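Local coordinates for lectin-like protein (Entamoeba histolytica HM-1:IMSS-A, PDB 5ZBT) that is of unknown function but, as the legume lectin-like domain of a longer ERGIC-53-like membrane protein, may bind mannose-containing glycans, at residues A[25-30]-A[40-45]; A[32-37]-A[49-54]; A[82-87]-A[225-230]; A[167-172]-A[184-189]. All coordinates share one frame; numbering follows the deposited sequence.

Contact 1 (A[25-30]-A[40-45]); sequences VDVLSF and VRNYDM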
loop_
_atom_site.group_PDB
_atom_site.type_symbol
_atom_site.label_atom_id
_atom_site.label_comp_id
_atom_site.label_asym_id
_atom_site.label_seq_id
_atom_site.Cartn_x
_atom_site.Cartn_y
_atom_site.Cartn_z
ATOM N N VAL A 25 -15.699 15.085 -3.497
ATOM C CA VAL A 25 -14.604 15.537 -2.640
ATOM C C VAL A 25 -13.644 14.363 -2.459
ATOM O O VAL A 25 -13.926 13.429 -1.709
ATOM C CB VAL A 25 -15.120 16.044 -1.293
ATOM C CG1 VAL A 25 -13.955 16.556 -0.445
ATOM C CG2 VAL A 25 -16.207 17.118 -1.489
ATOM N N ASP A 26 -12.490 14.427 -3.135
ATOM C CA ASP A 26 -11.478 13.364 -3.133
ATOM C C ASP A 26 -10.522 13.580 -1.960
ATOM O O ASP A 26 -9.717 14.517 -1.968
ATOM C CB ASP A 26 -10.734 13.370 -4.469
ATOM C CG ASP A 26 -9.710 12.254 -4.605
ATOM O OD1 ASP A 26 -9.379 11.587 -3.601
ATOM O OD2 ASP A 26 -9.231 12.046 -5.745
ATOM N N VAL A 27 -10.585 12.704 -0.961
ATOM C CA VAL A 27 -9.745 12.840 0.221
ATOM C C VAL A 27 -8.662 11.766 0.262
ATOM O O VAL A 27 -8.139 11.456 1.337
ATOM C CB VAL A 27 -10.579 12.818 1.511
ATOM C CG1 VAL A 27 -11.593 13.963 1.522
ATOM C CG2 VAL A 27 -11.261 11.474 1.658
ATOM N N LEU A 28 -8.322 11.191 -0.889
ATOM C CA LEU A 28 -7.317 10.140 -0.977
ATOM C C LEU A 28 -6.169 10.478 -1.913
ATOM O O LEU A 28 -5.020 10.143 -1.621
ATOM C CB LEU A 28 -7.968 8.822 -1.451
ATOM C CG LEU A 28 -9.158 8.282 -0.665
ATOM C CD1 LEU A 28 -9.678 6.960 -1.239
ATOM C CD2 LEU A 28 -8.797 8.121 0.812
ATOM N N SER A 29 -6.456 11.109 -3.045
ATOM C CA SER A 29 -5.488 11.207 -4.122
ATOM C C SER A 29 -4.410 12.229 -3.817
ATOM O O SER A 29 -4.675 13.265 -3.206
ATOM C CB SER A 29 -6.176 11.591 -5.427
ATOM O OG SER A 29 -7.041 10.562 -5.848
ATOM N N PHE A 30 -3.184 11.921 -4.239
ATOM C CA PHE A 30 -2.193 12.948 -4.530
ATOM C C PHE A 30 -1.520 12.583 -5.843
ATOM O O PHE A 30 -0.971 11.485 -5.989
ATOM C CB PHE A 30 -1.168 13.136 -3.407
ATOM C CG PHE A 30 -0.569 11.866 -2.871
ATOM C CD1 PHE A 30 -1.192 11.166 -1.842
ATOM C CD2 PHE A 30 0.668 11.429 -3.323
ATOM C CE1 PHE A 30 -0.622 10.018 -1.318
ATOM C CE2 PHE A 30 1.256 10.285 -2.802
ATOM C CZ PHE A 30 0.608 9.573 -1.802
ATOM N N VAL A 40 -0.673 16.774 3.037
ATOM C CA VAL A 40 -0.806 17.036 4.470
ATOM C C VAL A 40 -2.268 17.125 4.881
ATOM O O VAL A 40 -2.630 16.752 6.005
ATOM C CB VAL A 40 -0.037 18.324 4.858
ATOM C CG1 VAL A 40 -0.406 18.780 6.256
ATOM C CG2 VAL A 40 1.474 18.109 4.770
ATOM N N ARG A 41 -3.135 17.617 4.003
ATOM C CA ARG A 41 -4.501 17.826 4.463
ATOM C C ARG A 41 -5.278 16.524 4.542
ATOM O O ARG A 41 -6.302 16.467 5.230
ATOM C CB ARG A 41 -5.220 18.853 3.577
ATOM C CG ARG A 41 -5.717 18.333 2.246
ATOM C CD ARG A 41 -6.748 19.284 1.662
ATOM N NE ARG A 41 -6.102 20.433 1.036
ATOM C CZ ARG A 41 -5.958 20.568 -0.276
ATOM N NH1 ARG A 41 -6.431 19.624 -1.088
ATOM N NH2 ARG A 41 -5.348 21.640 -0.767
ATOM N N ASN A 42 -4.787 15.469 3.900
ATOM C CA ASN A 42 -5.472 14.190 3.872
ATOM C C ASN A 42 -4.776 13.084 4.661
ATOM O O ASN A 42 -5.426 12.077 4.960
ATOM C CB ASN A 42 -5.680 13.756 2.414
ATOM C CG ASN A 42 -6.733 14.604 1.722
ATOM O OD1 ASN A 42 -7.662 15.084 2.376
ATOM N ND2 ASN A 42 -6.593 14.807 0.413
ATOM N N TYR A 43 -3.509 13.252 5.060
ATOM C CA TYR A 43 -2.748 12.152 5.660
ATOM C C TYR A 43 -1.954 12.611 6.873
ATOM O O TYR A 43 -1.241 13.615 6.810
ATOM C CB TYR A 43 -1.788 11.536 4.629
ATOM C CG TYR A 43 -2.492 10.810 3.502
ATOM C CD1 TYR A 43 -2.793 11.449 2.304
ATOM C CD2 TYR A 43 -2.843 9.477 3.634
ATOM C CE1 TYR A 43 -3.448 10.771 1.276
ATOM C CE2 TYR A 43 -3.491 8.790 2.614
ATOM C CZ TYR A 43 -3.792 9.432 1.450
ATOM O OH TYR A 43 -4.427 8.717 0.466
ATOM N N ASP A 44 -2.082 11.877 7.975
ATOM C CA ASP A 44 -1.142 11.954 9.084
ATOM C C ASP A 44 0.142 11.222 8.723
ATOM O O ASP A 44 0.153 10.304 7.896
ATOM C CB ASP A 44 -1.698 11.308 10.354
ATOM C CG ASP A 44 -2.966 11.941 10.831
ATOM O OD1 ASP A 44 -3.037 13.186 10.834
ATOM O OD2 ASP A 44 -3.890 11.177 11.195
ATOM N N MET A 45 1.227 11.604 9.397
ATOM C CA MET A 45 2.560 11.106 9.086
ATOM C C MET A 45 3.275 10.730 10.370
ATOM O O MET A 45 3.374 11.542 11.291
ATOM C CB MET A 45 3.360 12.150 8.297
ATOM C CG MET A 45 2.822 12.287 6.878
ATOM S SD MET A 45 3.560 13.599 5.908
ATOM C CE MET A 45 2.097 14.416 5.263
HETATM O O HOH W 1 -9.258 16.627 -0.200
HETATM O O HOH W 2 -7.948 10.637 4.180
HETATM O O HOH W 3 -4.214 13.706 -0.654
#
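Y43, N42 and V27 account for most of the 240 Å² buried here; Y43 and N42 reach the loop 25-30 in different ways, N42 over V27. Y43 OH donates to L28 O at 2.6 Å; the C=O...O angle of 124° and the position in the carbonyl plane show that a lone pair of L28 O is used. This carbonyl oxygen also lies in the plane of the Y43 ring, at its edge. F30 turns its own edge to the Y43 ring in an offset edge-to-face pair, centroids 5.8 Å apart and planes at 90°. N42 touches V27 without bonding to it: N42 CG lies 3.5 Å from V27 O. With CG anti to its carbonyl carbon (chi1 -71°), N42 carries its amide across V27, and N42 ND2 is served by water, donating to water 3 at 2.8 Å. That water in turn donates to S29 O at 2.6 Å, while a longer bond from N42 ND2 leads through water 1 to D26 O. Within the loop, an Asx turn (L28 N to D26 OD1) is extended by S29 N to an Asx motif. One direct hydroxyl bond and bridging waters therefore satisfy loop carbonyls, with apolar contact confined largely to the aromatic pair.

Contact 2 (A[32-37]-A[49-54]); sequences EPIEPE and IIVFEN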
loop_
_atom_site.group_PDB
_atom_site.type_symbol
_atom_site.label_atom_id
_atom_site.label_comp_id
_atom_site.label_asym_id
_atom_site.label_seq_id
_atom_site.Cartn_x
_atom_site.Cartn_y
_atom_site.Cartn_z
ATOM N N GLU A 32 0.727 13.766 -9.597
ATOM C CA GLU A 32 1.927 14.423 -10.113
ATOM C C GLU A 32 1.546 15.688 -10.871
ATOM O O GLU A 32 0.668 15.638 -11.744
ATOM C CB GLU A 32 2.701 13.492 -11.033
ATOM C CG GLU A 32 3.343 12.298 -10.338
ATOM C CD GLU A 32 4.542 11.742 -11.116
ATOM O OE1 GLU A 32 4.441 10.610 -11.660
ATOM O OE2 GLU A 32 5.582 12.443 -11.188
ATOM N N PRO A 33 2.177 16.836 -10.576
ATOM C CA PRO A 33 3.247 16.960 -9.576
ATOM C C PRO A 33 2.713 17.057 -8.138
ATOM O O PRO A 33 1.612 17.577 -7.928
ATOM C CB PRO A 33 3.947 18.256 -9.989
ATOM C CG PRO A 33 2.827 19.100 -10.552
ATOM C CD PRO A 33 1.845 18.135 -11.196
ATOM N N ILE A 34 3.487 16.555 -7.173
ATOM C CA ILE A 34 3.045 16.531 -5.782
ATOM C C ILE A 34 2.991 17.945 -5.227
ATOM O O ILE A 34 3.987 18.677 -5.251
ATOM C CB ILE A 34 3.982 15.676 -4.922
ATOM C CG1 ILE A 34 4.083 14.249 -5.471
ATOM C CG2 ILE A 34 3.476 15.671 -3.484
ATOM C CD1 ILE A 34 2.818 13.460 -5.331
ATOM N N GLU A 35 1.846 18.312 -4.679
ATOM C CA GLU A 35 1.676 19.588 -4.001
ATOM C C GLU A 35 1.586 19.313 -2.504
ATOM O O GLU A 35 0.652 18.622 -2.058
ATOM C CB GLU A 35 0.428 20.315 -4.527
ATOM C CG GLU A 35 -0.412 21.129 -3.533
ATOM C CD GLU A 35 -1.728 21.630 -4.140
ATOM O OE1 GLU A 35 -2.796 21.011 -3.885
ATOM O OE2 GLU A 35 -1.692 22.626 -4.902
ATOM N N PRO A 36 2.564 19.765 -1.708
ATOM C CA PRO A 36 2.629 19.314 -0.301
ATOM C C PRO A 36 1.367 19.533 0.517
ATOM O O PRO A 36 1.071 18.705 1.389
ATOM C CB PRO A 36 3.805 20.122 0.263
ATOM C CG PRO A 36 4.696 20.309 -0.894
ATOM C CD PRO A 36 3.789 20.488 -2.102
ATOM N N GLU A 37 0.629 20.626 0.311
ATOM C CA GLU A 37 -0.529 20.838 1.175
ATOM C C GLU A 37 -1.635 19.840 0.858
ATOM O O GLU A 37 -2.411 19.474 1.746
ATOM C CB GLU A 37 -1.021 22.297 1.093
ATOM C CG GLU A 37 -1.947 22.687 -0.074
ATOM C CD GLU A 37 -2.363 24.173 -0.026
ATOM O OE1 GLU A 37 -3.560 24.491 -0.252
ATOM O OE2 GLU A 37 -1.491 25.027 0.251
ATOM N N ILE A 49 8.627 10.032 7.144
ATOM C CA ILE A 49 7.978 10.420 5.900
ATOM C C ILE A 49 8.404 11.842 5.551
ATOM O O ILE A 49 8.506 12.703 6.435
ATOM C CB ILE A 49 6.452 10.313 6.042
ATOM C CG1 ILE A 49 6.023 8.851 6.113
ATOM C CG2 ILE A 49 5.750 11.056 4.917
ATOM C CD1 ILE A 49 5.139 8.571 7.294
ATOM N N ILE A 50 8.656 12.096 4.263
ATOM C CA ILE A 50 9.020 13.421 3.777
ATOM C C ILE A 50 8.384 13.633 2.415
ATOM O O ILE A 50 8.603 12.836 1.498
ATOM C CB ILE A 50 10.546 13.617 3.643
ATOM C CG1 ILE A 50 11.273 13.480 4.986
ATOM C CG2 ILE A 50 10.825 14.966 3.009
ATOM C CD1 ILE A 50 12.812 13.459 4.837
ATOM N N VAL A 51 7.649 14.726 2.256
ATOM C CA VAL A 51 7.114 15.099 0.947
ATOM C C VAL A 51 8.201 15.853 0.185
ATOM O O VAL A 51 8.610 16.945 0.585
ATOM C CB VAL A 51 5.844 15.947 1.070
ATOM C CG1 VAL A 51 5.297 16.274 -0.315
ATOM C CG2 VAL A 51 4.813 15.241 1.945
ATOM N N PHE A 52 8.686 15.255 -0.898
ATOM C CA PHE A 52 9.616 15.879 -1.822
ATOM C C PHE A 52 8.836 16.409 -3.021
ATOM O O PHE A 52 7.623 16.193 -3.145
ATOM C CB PHE A 52 10.699 14.883 -2.258
ATOM C CG PHE A 52 11.779 14.665 -1.232
ATOM C CD1 PHE A 52 12.868 15.541 -1.142
ATOM C CD2 PHE A 52 11.718 13.592 -0.362
ATOM C CE1 PHE A 52 13.859 15.342 -0.194
ATOM C CE2 PHE A 52 12.716 13.379 0.586
ATOM C CZ PHE A 52 13.789 14.255 0.674
ATOM N N GLU A 53 9.548 17.096 -3.920
ATOM C CA GLU A 53 8.919 17.643 -5.124
ATOM C C GLU A 53 8.325 16.540 -6.004
ATOM O O GLU A 53 7.183 16.651 -6.466
ATOM C CB GLU A 53 9.933 18.470 -5.921
ATOM C CG GLU A 53 9.311 19.676 -6.624
ATOM C CD GLU A 53 10.158 20.219 -7.753
ATOM O OE1 GLU A 53 11.302 19.759 -7.917
ATOM O OE2 GLU A 53 9.671 21.106 -8.491
ATOM N N ASN A 54 9.077 15.462 -6.237
ATOM C CA ASN A 54 8.663 14.426 -7.181
ATOM C C ASN A 54 8.114 13.151 -6.536
ATOM O O ASN A 54 7.736 12.233 -7.270
ATOM C CB ASN A 54 9.834 14.046 -8.091
ATOM C CG ASN A 54 10.432 15.246 -8.805
ATOM O OD1 ASN A 54 9.713 16.167 -9.197
ATOM N ND2 ASN A 54 11.760 15.239 -8.983
#
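In the loop that leads into helix 36-42, I34 packs against V51, on the short outermost strand 50-51, and against the turn that follows it; P36, at the first position of the helix, packs against V51 as well. The two touching parts run in nearly opposing directions, 154° apart end to end, yet no hydrogen bond joins them. V51 CG1 is the shared contact point: it lies 3.7 Å from I34 CG2 and 4.1 Å from P36 CG. That branch stands anti to the V51 backbone N (chi1 -178°), which aims it at both partners. I34 also lies against main chain, its CB 3.7 Å from E53 O and its CG1 4.3 Å from N54 C, so the turn after the strand is met through backbone rather than through the E53 and N54 side chains, whose CB atoms point away. E35, between the two apolar residues, holds the N-cap position of the helix. V39 of helix 36-42 touches both I34 and V51, I50 is bonded through its backbone to Q57 of strand 56-59, and E32 reaches Q225 and S226 of strand 220-231.

Contact 3 (A[82-87]-A[225-230]); sequences LQLKLN and QSLHYY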
loop_
_atom_site.group_PDB
_atom_site.type_symbol
_atom_site.label_atom_id
_atom_site.label_comp_id
_atom_site.label_asym_id
_atom_site.label_seq_id
_atom_site.Cartn_x
_atom_site.Cartn_y
_atom_site.Cartn_z
ATOM N N LEU A 82 -7.819 2.088 -6.898
ATOM C CA LEU A 82 -6.681 2.851 -6.408
ATOM C C LEU A 82 -5.440 2.453 -7.197
ATOM O O LEU A 82 -5.216 1.261 -7.469
ATOM C CB LEU A 82 -6.460 2.630 -4.909
ATOM C CG LEU A 82 -7.698 2.745 -4.016
ATOM C CD1 LEU A 82 -7.460 2.122 -2.649
ATOM C CD2 LEU A 82 -8.106 4.197 -3.870
ATOM N N GLN A 83 -4.647 3.460 -7.573
ATOM C CA GLN A 83 -3.392 3.286 -8.304
ATOM C C GLN A 83 -2.270 3.940 -7.513
ATOM O O GLN A 83 -2.250 5.163 -7.348
ATOM C CB GLN A 83 -3.471 3.898 -9.702
ATOM C CG GLN A 83 -4.407 3.176 -10.654
ATOM C CD GLN A 83 -4.646 3.971 -11.910
ATOM O OE1 GLN A 83 -3.861 4.848 -12.238
ATOM N NE2 GLN A 83 -5.740 3.692 -12.604
ATOM N N LEU A 84 -1.342 3.136 -7.027
ATOM C CA LEU A 84 -0.229 3.624 -6.228
ATOM C C LEU A 84 1.045 3.440 -7.041
ATOM O O LEU A 84 1.491 2.308 -7.255
ATOM C CB LEU A 84 -0.145 2.876 -4.901
ATOM C CG LEU A 84 0.913 3.429 -3.945
ATOM C CD1 LEU A 84 0.438 4.770 -3.380
ATOM C CD2 LEU A 84 1.162 2.464 -2.845
ATOM N N LYS A 85 1.624 4.541 -7.502
ATOM C CA LYS A 85 2.818 4.471 -8.322
ATOM C C LYS A 85 4.063 4.498 -7.434
ATOM O O LYS A 85 4.231 5.397 -6.604
ATOM C CB LYS A 85 2.826 5.615 -9.329
ATOM C CG LYS A 85 3.911 5.498 -10.384
ATOM C CD LYS A 85 3.715 6.512 -11.495
ATOM C CE LYS A 85 4.930 6.529 -12.385
ATOM N NZ LYS A 85 4.659 7.203 -13.680
ATOM N N LEU A 86 4.933 3.518 -7.633
ATOM C CA LEU A 86 6.077 3.230 -6.775
ATOM C C LEU A 86 7.354 3.870 -7.299
ATOM O O LEU A 86 7.582 3.948 -8.509
ATOM C CB LEU A 86 6.297 1.720 -6.686
ATOM C CG LEU A 86 5.554 0.859 -5.668
ATOM C CD1 LEU A 86 4.157 1.337 -5.459
ATOM C CD2 LEU A 86 5.540 -0.562 -6.182
ATOM N N ASN A 87 8.210 4.298 -6.364
ATOM C CA ASN A 87 9.572 4.769 -6.661
ATOM C C ASN A 87 10.474 4.210 -5.554
ATOM O O ASN A 87 10.674 4.855 -4.519
ATOM C CB ASN A 87 9.613 6.294 -6.725
ATOM C CG ASN A 87 10.957 6.840 -7.202
ATOM O OD1 ASN A 87 11.891 6.091 -7.477
ATOM N ND2 ASN A 87 11.052 8.163 -7.295
ATOM N N GLN A 225 5.340 7.807 -5.839
ATOM C CA GLN A 225 5.227 8.909 -6.786
ATOM C C GLN A 225 3.854 9.561 -6.755
ATOM O O GLN A 225 3.749 10.786 -6.865
ATOM C CB GLN A 225 5.512 8.420 -8.198
ATOM C CG GLN A 225 6.957 8.176 -8.463
ATOM C CD GLN A 225 7.435 8.945 -9.662
ATOM O OE1 GLN A 225 7.194 8.540 -10.805
ATOM N NE2 GLN A 225 8.116 10.074 -9.416
ATOM N N SER A 226 2.793 8.763 -6.657
ATOM C CA SER A 226 1.437 9.294 -6.737
ATOM C C SER A 226 0.454 8.233 -6.281
ATOM O O SER A 226 0.747 7.032 -6.285
ATOM C CB SER A 226 1.079 9.738 -8.156
ATOM O OG SER A 226 1.179 8.643 -9.037
ATOM N N LEU A 227 -0.727 8.705 -5.903
ATOM C CA LEU A 227 -1.844 7.845 -5.556
ATOM C C LEU A 227 -3.087 8.448 -6.195
ATOM O O LEU A 227 -3.417 9.616 -5.940
ATOM C CB LEU A 227 -1.988 7.724 -4.039
ATOM C CG LEU A 227 -3.210 6.951 -3.540
ATOM C CD1 LEU A 227 -3.157 5.459 -3.937
ATOM C CD2 LEU A 227 -3.288 7.101 -2.038
ATOM N N HIS A 228 -3.739 7.678 -7.069
ATOM C CA HIS A 228 -4.975 8.102 -7.718
ATOM C C HIS A 228 -6.097 7.211 -7.230
ATOM O O HIS A 228 -5.965 5.983 -7.235
ATOM C CB HIS A 228 -4.920 7.999 -9.248
ATOM C CG HIS A 228 -3.941 8.919 -9.900
ATOM N ND1 HIS A 228 -2.576 8.719 -9.841
ATOM C CD2 HIS A 228 -4.126 10.018 -10.669
ATOM C CE1 HIS A 228 -1.962 9.675 -10.516
ATOM N NE2 HIS A 228 -2.878 10.475 -11.028
ATOM N N TYR A 229 -7.194 7.833 -6.828
ATOM C CA TYR A 229 -8.453 7.153 -6.595
ATOM C C TYR A 229 -9.369 7.450 -7.778
ATOM O O TYR A 229 -9.518 8.606 -8.172
ATOM C CB TYR A 229 -9.071 7.617 -5.274
ATOM C CG TYR A 229 -10.568 7.483 -5.218
ATOM C CD1 TYR A 229 -11.177 6.254 -5.419
ATOM C CD2 TYR A 229 -11.381 8.587 -4.970
ATOM C CE1 TYR A 229 -12.555 6.116 -5.384
ATOM C CE2 TYR A 229 -12.766 8.456 -4.930
ATOM C CZ TYR A 229 -13.347 7.209 -5.138
ATOM O OH TYR A 229 -14.718 7.037 -5.111
ATOM N N TYR A 230 -9.940 6.403 -8.370
ATOM C CA TYR A 230 -10.900 6.539 -9.454
ATOM C C TYR A 230 -12.163 5.785 -9.089
ATOM O O TYR A 230 -12.102 4.652 -8.598
ATOM C CB TYR A 230 -10.361 6.009 -10.783
ATOM C CG TYR A 230 -9.237 6.835 -11.352
ATOM C CD1 TYR A 230 -9.460 8.136 -11.799
ATOM C CD2 TYR A 230 -7.948 6.319 -11.445
ATOM C CE1 TYR A 230 -8.421 8.900 -12.318
ATOM C CE2 TYR A 230 -6.901 7.079 -11.965
ATOM C CZ TYR A 230 -7.146 8.364 -12.392
ATOM O OH TYR A 230 -6.112 9.113 -12.903
HETATM O O HOH W 4 -0.542 6.728 -9.252
#
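L84 and L227 cross at a slant on one face of this antiparallel strand pair (axes 4.7 Å apart, 172°), with L84 CD1 3.7 Å from L227 CD1. L227 CD1 also tucks back over the strand opposite, 3.5 Å from Q83 O, and further along L82 CD2 fits against Y229 CB at 3.8 Å. The other face has longer, polar relief. K85 extends beyond CG as a straight ridge, passing S226 and bringing its CE to 3.4 Å from Q225 OE1. Water 4 sits between S226 and H228; it donates to Q83 O and lies 2.6 Å from S226 OG and 2.9 Å from H228 ND1, in the plane of the imidazole. Q83 brings its amide to the Y230 ring, with Q83 CD at the ring edge and the planes 52° apart; its NE2 is bonded to E81. At the end of the strand pair, Q225, bent at chi2 (-125°), sets its CG against N87 CB. Q83 and H228 form a doubly hydrogen-bonded backbone pair, Q83 N to H228 O being 2.9 Å. Strand 80-90 lies between 220-231 and 170-176 in its sheet, and the leucine face packs on L208 and I210 of strand 207-213 and on M98 and V100 of strand 97-103.

Contact 4 (A[167-172]-A[184-189]); sequences DGAVLR and IEIMVN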
loop_
_atom_site.group_PDB
_atom_site.type_symbol
_atom_site.label_atom_id
_atom_site.label_comp_id
_atom_site.label_asym_id
_atom_site.label_seq_id
_atom_site.Cartn_x
_atom_site.Cartn_y
_atom_site.Cartn_z
ATOM N N ASP A 167 10.433 3.462 -14.637
ATOM C CA ASP A 167 9.338 4.424 -14.705
ATOM C C ASP A 167 8.398 4.357 -13.510
ATOM O O ASP A 167 7.500 5.193 -13.409
ATOM C CB ASP A 167 8.522 4.202 -15.972
ATOM C CG ASP A 167 9.366 4.249 -17.196
ATOM O OD1 ASP A 167 10.009 5.296 -17.435
ATOM O OD2 ASP A 167 9.407 3.228 -17.908
ATOM N N GLY A 168 8.561 3.385 -12.622
ATOM C CA GLY A 168 7.670 3.285 -11.488
ATOM C C GLY A 168 6.510 2.336 -11.706
ATOM O O GLY A 168 5.559 2.652 -12.435
ATOM N N ALA A 169 6.590 1.161 -11.081
ATOM C CA ALA A 169 5.478 0.227 -11.106
ATOM C C ALA A 169 4.263 0.848 -10.421
ATOM O O ALA A 169 4.382 1.746 -9.578
ATOM C CB ALA A 169 5.872 -1.085 -10.426
ATOM N N VAL A 170 3.083 0.365 -10.800
ATOM C CA VAL A 170 1.813 0.867 -10.297
ATOM C C VAL A 170 1.065 -0.312 -9.697
ATOM O O VAL A 170 0.721 -1.267 -10.410
ATOM C CB VAL A 170 0.996 1.534 -11.403
ATOM C CG1 VAL A 170 -0.314 2.079 -10.854
ATOM C CG2 VAL A 170 1.832 2.634 -12.056
ATOM N N LEU A 171 0.844 -0.270 -8.383
ATOM C CA LEU A 171 0.002 -1.248 -7.713
ATOM C C LEU A 171 -1.460 -0.870 -7.919
ATOM O O LEU A 171 -1.858 0.267 -7.640
ATOM C CB LEU A 171 0.351 -1.309 -6.222
ATOM C CG LEU A 171 -0.617 -2.070 -5.313
ATOM C CD1 LEU A 171 -0.548 -3.577 -5.588
ATOM C CD2 LEU A 171 -0.340 -1.769 -3.824
ATOM N N ARG A 172 -2.260 -1.811 -8.423
ATOM C CA ARG A 172 -3.652 -1.526 -8.769
ATOM C C ARG A 172 -4.584 -2.312 -7.850
ATOM O O ARG A 172 -4.539 -3.547 -7.818
ATOM C CB ARG A 172 -3.935 -1.847 -10.242
ATOM C CG ARG A 172 -5.323 -1.400 -10.730
ATOM C CD ARG A 172 -5.650 -1.830 -12.177
ATOM N NE ARG A 172 -4.481 -1.804 -13.053
ATOM C CZ ARG A 172 -3.927 -0.699 -13.538
ATOM N NH1 ARG A 172 -4.448 0.494 -13.264
ATOM N NH2 ARG A 172 -2.841 -0.789 -14.288
ATOM N N ILE A 184 -6.390 -7.384 -7.294
ATOM C CA ILE A 184 -5.070 -6.769 -7.213
ATOM C C ILE A 184 -4.338 -7.070 -8.511
ATOM O O ILE A 184 -4.243 -8.234 -8.922
ATOM C CB ILE A 184 -4.251 -7.297 -6.020
ATOM C CG1 ILE A 184 -5.084 -7.336 -4.732
ATOM C CG2 ILE A 184 -2.998 -6.462 -5.830
ATOM C CD1 ILE A 184 -5.528 -5.999 -4.236
ATOM N N GLU A 185 -3.825 -6.022 -9.151
ATOM C CA GLU A 185 -2.967 -6.127 -10.312
ATOM C C GLU A 185 -1.762 -5.240 -10.073
ATOM O O GLU A 185 -1.774 -4.384 -9.188
ATOM C CB GLU A 185 -3.696 -5.702 -11.598
ATOM C CG GLU A 185 -4.859 -6.616 -11.941
ATOM C CD GLU A 185 -5.897 -5.979 -12.839
ATOM O OE1 GLU A 185 -5.723 -4.798 -13.231
ATOM O OE2 GLU A 185 -6.884 -6.675 -13.164
ATOM N N ILE A 186 -0.713 -5.442 -10.857
ATOM C CA ILE A 186 0.429 -4.540 -10.797
ATOM C C ILE A 186 0.947 -4.297 -12.209
ATOM O O ILE A 186 1.115 -5.237 -12.990
ATOM C CB ILE A 186 1.544 -5.046 -9.857
ATOM C CG1 ILE A 186 2.592 -3.939 -9.675
ATOM C CG2 ILE A 186 2.194 -6.303 -10.376
ATOM C CD1 ILE A 186 3.264 -3.934 -8.322
ATOM N N MET A 187 1.133 -3.024 -12.549
ATOM C CA MET A 187 1.624 -2.612 -13.858
ATOM C C MET A 187 3.138 -2.464 -13.777
ATOM O O MET A 187 3.648 -1.568 -13.096
ATOM C CB MET A 187 0.964 -1.307 -14.310
ATOM C CG MET A 187 1.182 -0.997 -15.807
ATOM S SD MET A 187 2.893 -0.520 -16.239
ATOM C CE MET A 187 3.123 0.891 -15.161
ATOM N N VAL A 188 3.855 -3.328 -14.490
ATOM C CA VAL A 188 5.312 -3.321 -14.504
ATOM C C VAL A 188 5.773 -3.295 -15.951
ATOM O O VAL A 188 5.362 -4.148 -16.743
ATOM C CB VAL A 188 5.898 -4.547 -13.779
ATOM C CG1 VAL A 188 7.418 -4.486 -13.787
ATOM C CG2 VAL A 188 5.365 -4.633 -12.356
ATOM N N ASN A 189 6.620 -2.324 -16.295
ATOM C CA ASN A 189 7.197 -2.220 -17.639
ATOM C C ASN A 189 6.120 -2.281 -18.723
ATOM O O ASN A 189 6.168 -3.106 -19.638
ATOM C CB ASN A 189 8.251 -3.296 -17.850
ATOM C CG ASN A 189 9.498 -3.029 -17.046
ATOM O OD1 ASN A 189 9.975 -1.894 -17.003
ATOM N ND2 ASN A 189 10.024 -4.057 -16.389
#
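R172 and E185 face each other across two antiparallel strands, forming a salt bridge between R172 NE and E185 OE1 at 3.2 Å. The carboxylate oxygen arrives at the edge of the guanidinium, near its plane, although the two flat groups are turned 67° against each other. R172 leaves its backbone extended and bends at chi3 (-36°), which turns the guanidinium back along the neighbouring strand until NH2 lies 3.8 Å from M187 CB. N192 holds both charged groups from beyond the pair, donating to E185 OE1 and accepting from R172 NH2, while R172 NH1 has a further salt bridge to E81; this network probably fixes the rotation of the guanidinium. On the same face, M187 folds at chi2 and chi3 so that its CE curls round to V170 CG2, 3.8 Å away. The opposite face is aliphatic: L171 CD1 slants across I184 CG2 at 3.8 Å, L171 CB approaches I186 CD1, and A169 CB lies 4.1 Å from V188 CG2. Backbone bonds set this pairing, with V170 matched to M187 and R172 to E185; M187 N to V170 O measures 2.8 Å. I184 and I186 also touch V138 and I136 of strand 135-142 in the other sheet. With a mixed face bearing the salt bridge and the V170-M187 packing, and an aliphatic face turned to the other sheet, strands 170-176 and 181-188 form a beta hairpin of the legume lectin beta-sandwich.

How the contacts relate
From the N terminus, contact 1 opens first, and contact 2 opens at 32-37 before contact 1 closes at 40-45; contact 2 then closes at 49-54, so the two cross, sharing helix 36-42. Together they fasten the N-terminal loop to outermost strands of both sheets, 43-46 in one and 50-51 in the other. Contact 3 closes a much longer loop, from 82-87 to 225-230, bringing an early strand beside the last. Nested inside it, contact 4 closes a short hairpin whose first strand neighbours 80-90. Contact 3 is the hub: F30 O lies 2.8 Å from L227 N, N54 O 3.1 Å from Q225 NE2, and A169 O 2.7 Å from L86 N. Contacts 1 and 4 do not touch.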